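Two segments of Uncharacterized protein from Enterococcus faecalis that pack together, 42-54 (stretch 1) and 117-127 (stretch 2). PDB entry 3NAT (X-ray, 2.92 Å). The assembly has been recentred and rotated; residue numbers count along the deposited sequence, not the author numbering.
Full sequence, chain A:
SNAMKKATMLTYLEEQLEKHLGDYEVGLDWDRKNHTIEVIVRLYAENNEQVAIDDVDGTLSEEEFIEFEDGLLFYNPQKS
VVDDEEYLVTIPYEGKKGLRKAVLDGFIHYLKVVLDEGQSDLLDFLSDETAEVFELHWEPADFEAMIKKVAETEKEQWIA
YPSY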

# COMPACT_ATOMS: atom_id res chain seq x y z
N ARG A 42 -10.77 -0.86 -19.43
CA ARG A 42 -12.01 -1.55 -19.79
C ARG A 42 -11.84 -2.44 -21.00
O ARG A 42 -11.39 -1.99 -22.05
CB ARG A 42 -13.12 -0.54 -20.09
CG ARG A 42 -13.66 0.18 -18.88
CD ARG A 42 -13.59 1.67 -19.10
NE ARG A 42 -14.76 2.35 -18.57
CZ ARG A 42 -15.15 3.56 -18.97
NH1 ARG A 42 -16.23 4.12 -18.44
NH2 ARG A 42 -14.47 4.20 -19.91
N LEU A 43 -12.21 -3.71 -20.86
CA LEU A 43 -12.33 -4.61 -22.00
C LEU A 43 -13.79 -4.82 -22.37
O LEU A 43 -14.67 -4.87 -21.51
CB LEU A 43 -11.67 -5.95 -21.70
CG LEU A 43 -10.17 -5.91 -21.37
CD1 LEU A 43 -9.60 -7.31 -21.20
CD2 LEU A 43 -9.42 -5.16 -22.45
N TYR A 44 -14.06 -4.94 -23.67
CA TYR A 44 -15.39 -5.26 -24.15
C TYR A 44 -15.37 -6.55 -24.96
O TYR A 44 -14.35 -6.92 -25.53
CB TYR A 44 -15.96 -4.12 -24.98
CG TYR A 44 -16.04 -2.80 -24.24
CD1 TYR A 44 -17.07 -2.53 -23.36
CD2 TYR A 44 -15.08 -1.82 -24.44
CE1 TYR A 44 -17.14 -1.32 -22.68
CE2 TYR A 44 -15.14 -0.61 -23.77
CZ TYR A 44 -16.18 -0.36 -22.90
OH TYR A 44 -16.23 0.84 -22.23
N ALA A 45 -16.51 -7.24 -24.99
CA ALA A 45 -16.65 -8.45 -25.78
C ALA A 45 -18.12 -8.71 -26.07
O ALA A 45 -19.00 -8.35 -25.28
CB ALA A 45 -16.02 -9.64 -25.07
N GLU A 46 -18.39 -9.34 -27.21
CA GLU A 46 -19.75 -9.59 -27.64
C GLU A 46 -20.28 -10.90 -27.04
O GLU A 46 -19.65 -11.95 -27.19
CB GLU A 46 -19.82 -9.63 -29.16
CG GLU A 46 -21.22 -9.66 -29.73
CD GLU A 46 -21.23 -9.82 -31.23
OE1 GLU A 46 -22.26 -10.28 -31.78
OE2 GLU A 46 -20.21 -9.49 -31.87
N ASN A 47 -21.42 -10.82 -26.36
CA ASN A 47 -22.03 -11.99 -25.74
C ASN A 47 -22.99 -12.72 -26.68
O ASN A 47 -24.05 -12.20 -27.03
CB ASN A 47 -22.78 -11.58 -24.47
CG ASN A 47 -23.12 -12.75 -23.59
OD1 ASN A 47 -22.64 -13.86 -23.81
ND2 ASN A 47 -23.96 -12.51 -22.59
N ASN A 48 -22.61 -13.92 -27.10
CA ASN A 48 -23.38 -14.65 -28.10
C ASN A 48 -24.30 -15.73 -27.54
O ASN A 48 -25.53 -15.60 -27.63
CB ASN A 48 -22.45 -15.25 -29.16
CG ASN A 48 -21.86 -14.19 -30.07
OD1 ASN A 48 -22.42 -13.11 -30.23
ND2 ASN A 48 -20.72 -14.51 -30.67
N GLU A 49 -23.72 -16.78 -26.97
CA GLU A 49 -24.50 -17.86 -26.37
C GLU A 49 -25.42 -17.33 -25.26
O GLU A 49 -26.12 -18.09 -24.60
CB GLU A 49 -23.56 -18.96 -25.83
CG GLU A 49 -24.16 -19.92 -24.78
CD GLU A 49 -25.14 -20.94 -25.34
OE1 GLU A 49 -25.37 -20.95 -26.57
OE2 GLU A 49 -25.70 -21.73 -24.55
N GLN A 50 -25.42 -16.01 -25.09
CA GLN A 50 -26.15 -15.39 -24.00
C GLN A 50 -25.82 -16.17 -22.73
O GLN A 50 -26.68 -16.44 -21.89
CB GLN A 50 -27.65 -15.36 -24.28
CG GLN A 50 -28.01 -14.52 -25.50
CD GLN A 50 -27.30 -13.18 -25.53
OE1 GLN A 50 -26.87 -12.71 -26.58
NE2 GLN A 50 -27.17 -12.55 -24.36
N VAL A 51 -24.55 -16.54 -22.66
CA VAL A 51 -23.93 -17.11 -21.47
C VAL A 51 -24.37 -16.33 -20.22
O VAL A 51 -24.32 -15.10 -20.20
CB VAL A 51 -22.38 -17.10 -21.64
CG1 VAL A 51 -21.67 -17.18 -20.31
CG2 VAL A 51 -21.93 -18.23 -22.56
N ALA A 52 -24.80 -17.06 -19.20
CA ALA A 52 -25.33 -16.46 -17.98
C ALA A 52 -24.23 -16.08 -16.99
O ALA A 52 -23.59 -16.95 -16.41
CB ALA A 52 -26.32 -17.41 -17.32
N ILE A 53 -24.04 -14.78 -16.79
CA ILE A 53 -23.03 -14.28 -15.85
C ILE A 53 -23.73 -13.73 -14.62
O ILE A 53 -24.92 -13.44 -14.67
CB ILE A 53 -22.17 -13.16 -16.49
CG1 ILE A 53 -21.12 -13.75 -17.44
CG2 ILE A 53 -21.47 -12.34 -15.42
CD1 ILE A 53 -21.66 -14.20 -18.75
N ASP A 54 -22.98 -13.58 -13.53
CA ASP A 54 -23.52 -13.01 -12.29
C ASP A 54 -23.67 -11.48 -12.34
O ASP A 54 -23.03 -10.81 -13.16
CB ASP A 54 -22.67 -13.43 -11.09
CG ASP A 54 -22.91 -14.87 -10.67
OD1 ASP A 54 -22.32 -15.31 -9.67
OD2 ASP A 54 -23.71 -15.56 -11.34
N GLU A 117 -3.33 -10.57 -23.14
CA GLU A 117 -3.69 -11.87 -22.60
C GLU A 117 -5.09 -11.78 -22.03
O GLU A 117 -5.87 -12.72 -22.09
CB GLU A 117 -2.67 -12.31 -21.54
CG GLU A 117 -2.73 -13.80 -21.21
CD GLU A 117 -2.56 -14.70 -22.42
OE1 GLU A 117 -1.99 -14.25 -23.44
OE2 GLU A 117 -2.99 -15.88 -22.35
N GLY A 118 -5.43 -10.60 -21.50
CA GLY A 118 -6.75 -10.36 -20.97
C GLY A 118 -7.82 -10.57 -22.02
O GLY A 118 -8.72 -11.38 -21.85
N GLN A 119 -7.71 -9.84 -23.12
CA GLN A 119 -8.71 -9.90 -24.18
C GLN A 119 -8.84 -11.32 -24.72
O GLN A 119 -9.92 -11.78 -25.05
CB GLN A 119 -8.35 -8.94 -25.30
CG GLN A 119 -9.42 -8.79 -26.34
CD GLN A 119 -10.67 -8.16 -25.79
OE1 GLN A 119 -10.94 -6.97 -25.98
NE2 GLN A 119 -11.45 -8.96 -25.08
N SER A 120 -7.71 -12.03 -24.80
CA SER A 120 -7.72 -13.42 -25.22
C SER A 120 -8.60 -14.23 -24.26
O SER A 120 -9.63 -14.75 -24.66
CB SER A 120 -6.29 -13.97 -25.25
OG SER A 120 -6.24 -15.29 -25.78
N ASP A 121 -8.18 -14.29 -23.00
CA ASP A 121 -8.91 -14.99 -21.95
C ASP A 121 -10.41 -14.66 -21.91
O ASP A 121 -11.23 -15.52 -21.59
CB ASP A 121 -8.26 -14.71 -20.59
CG ASP A 121 -6.88 -15.33 -20.46
OD1 ASP A 121 -6.48 -16.09 -21.37
OD2 ASP A 121 -6.19 -15.08 -19.44
N LEU A 122 -10.76 -13.41 -22.23
CA LEU A 122 -12.16 -13.00 -22.22
C LEU A 122 -12.96 -13.71 -23.30
O LEU A 122 -13.98 -14.32 -23.02
CB LEU A 122 -12.31 -11.49 -22.39
CG LEU A 122 -13.76 -11.01 -22.21
CD1 LEU A 122 -14.29 -11.52 -20.88
CD2 LEU A 122 -13.88 -9.51 -22.28
N LEU A 123 -12.49 -13.62 -24.54
CA LEU A 123 -13.12 -14.35 -25.63
C LEU A 123 -13.22 -15.85 -25.34
O LEU A 123 -14.21 -16.49 -25.67
CB LEU A 123 -12.38 -14.09 -26.94
CG LEU A 123 -12.73 -12.78 -27.65
CD1 LEU A 123 -14.19 -12.45 -27.46
CD2 LEU A 123 -11.88 -11.63 -27.14
N ASP A 124 -12.18 -16.40 -24.71
CA ASP A 124 -12.17 -17.81 -24.33
C ASP A 124 -13.20 -18.07 -23.25
O ASP A 124 -13.79 -19.15 -23.19
CB ASP A 124 -10.78 -18.22 -23.81
CG ASP A 124 -9.76 -18.37 -24.92
OD1 ASP A 124 -9.93 -17.77 -26.00
OD2 ASP A 124 -8.76 -19.09 -24.70
N PHE A 125 -13.40 -17.08 -22.39
CA PHE A 125 -14.37 -17.20 -21.32
C PHE A 125 -15.77 -17.49 -21.86
O PHE A 125 -16.43 -18.42 -21.43
CB PHE A 125 -14.38 -15.91 -20.49
CG PHE A 125 -15.28 -15.95 -19.30
CD1 PHE A 125 -15.04 -16.83 -18.27
CD2 PHE A 125 -16.36 -15.09 -19.20
CE1 PHE A 125 -15.86 -16.86 -17.16
CE2 PHE A 125 -17.18 -15.12 -18.10
CZ PHE A 125 -16.94 -16.00 -17.08
N LEU A 126 -16.20 -16.70 -22.84
CA LEU A 126 -17.58 -16.76 -23.34
C LEU A 126 -17.87 -17.90 -24.32
O LEU A 126 -19.00 -18.02 -24.81
CB LEU A 126 -17.94 -15.44 -24.01
CG LEU A 126 -17.70 -14.20 -23.18
CD1 LEU A 126 -17.82 -12.97 -24.07
CD2 LEU A 126 -18.70 -14.16 -22.03
N SER A 127 -16.87 -18.71 -24.62
CA SER A 127 -17.02 -19.73 -25.65
C SER A 127 -16.49 -21.07 -25.16
O SER A 127 -16.75 -22.11 -25.78
CB SER A 127 -16.29 -19.32 -26.93
OG SER A 127 -14.89 -19.27 -26.72

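The contact is centred on Ala45, whose CA-to-CB bond points from the strand toward the helix. Its methyl group meets three leucines: Ala45 CB lies 3.5 Å from Leu122 CD2, 3.9 Å from Leu126 CD1 and 4.1 Å from Leu123 CD1. These contacts fall where the strand runs at 30° to the helix, with the axes 9.0 Å apart at closest approach. Strand alternation brings Leu43 to the same face. Leu43 CB packs against Leu122 CD2 at 4.2 Å, while Leu43 CD1 reaches the helix backbone, 3.7 Å from Gln119 N. Gly118 leaves room for this approach: a CB modelled there would sit 3.3 Å from Leu43 CD1, a tight fit.

Leu126, the residue most covered by the other stretch, also meets the loop after the strand: Val51 CG2 lies 3.7 Å from its carbonyl, Leu126 O, and Ile53 CD1 lies 4.4 Å from Leu126 CD2. Ile53 also meets the edge of the Phe125 ring, with Ile53 CG1 4.2 Å from Phe125 CE2.

At the polar edge, the CA-to-CB bond of Gln119 points sideways, but the end of its side chain comes nearer the strand, placing Gln119 OE1 3.4 Å from Tyr44 O. Both atoms are acceptors as modelled, so this is no hydrogen bond. None links the two stretches, and their association here rests on apolar packing.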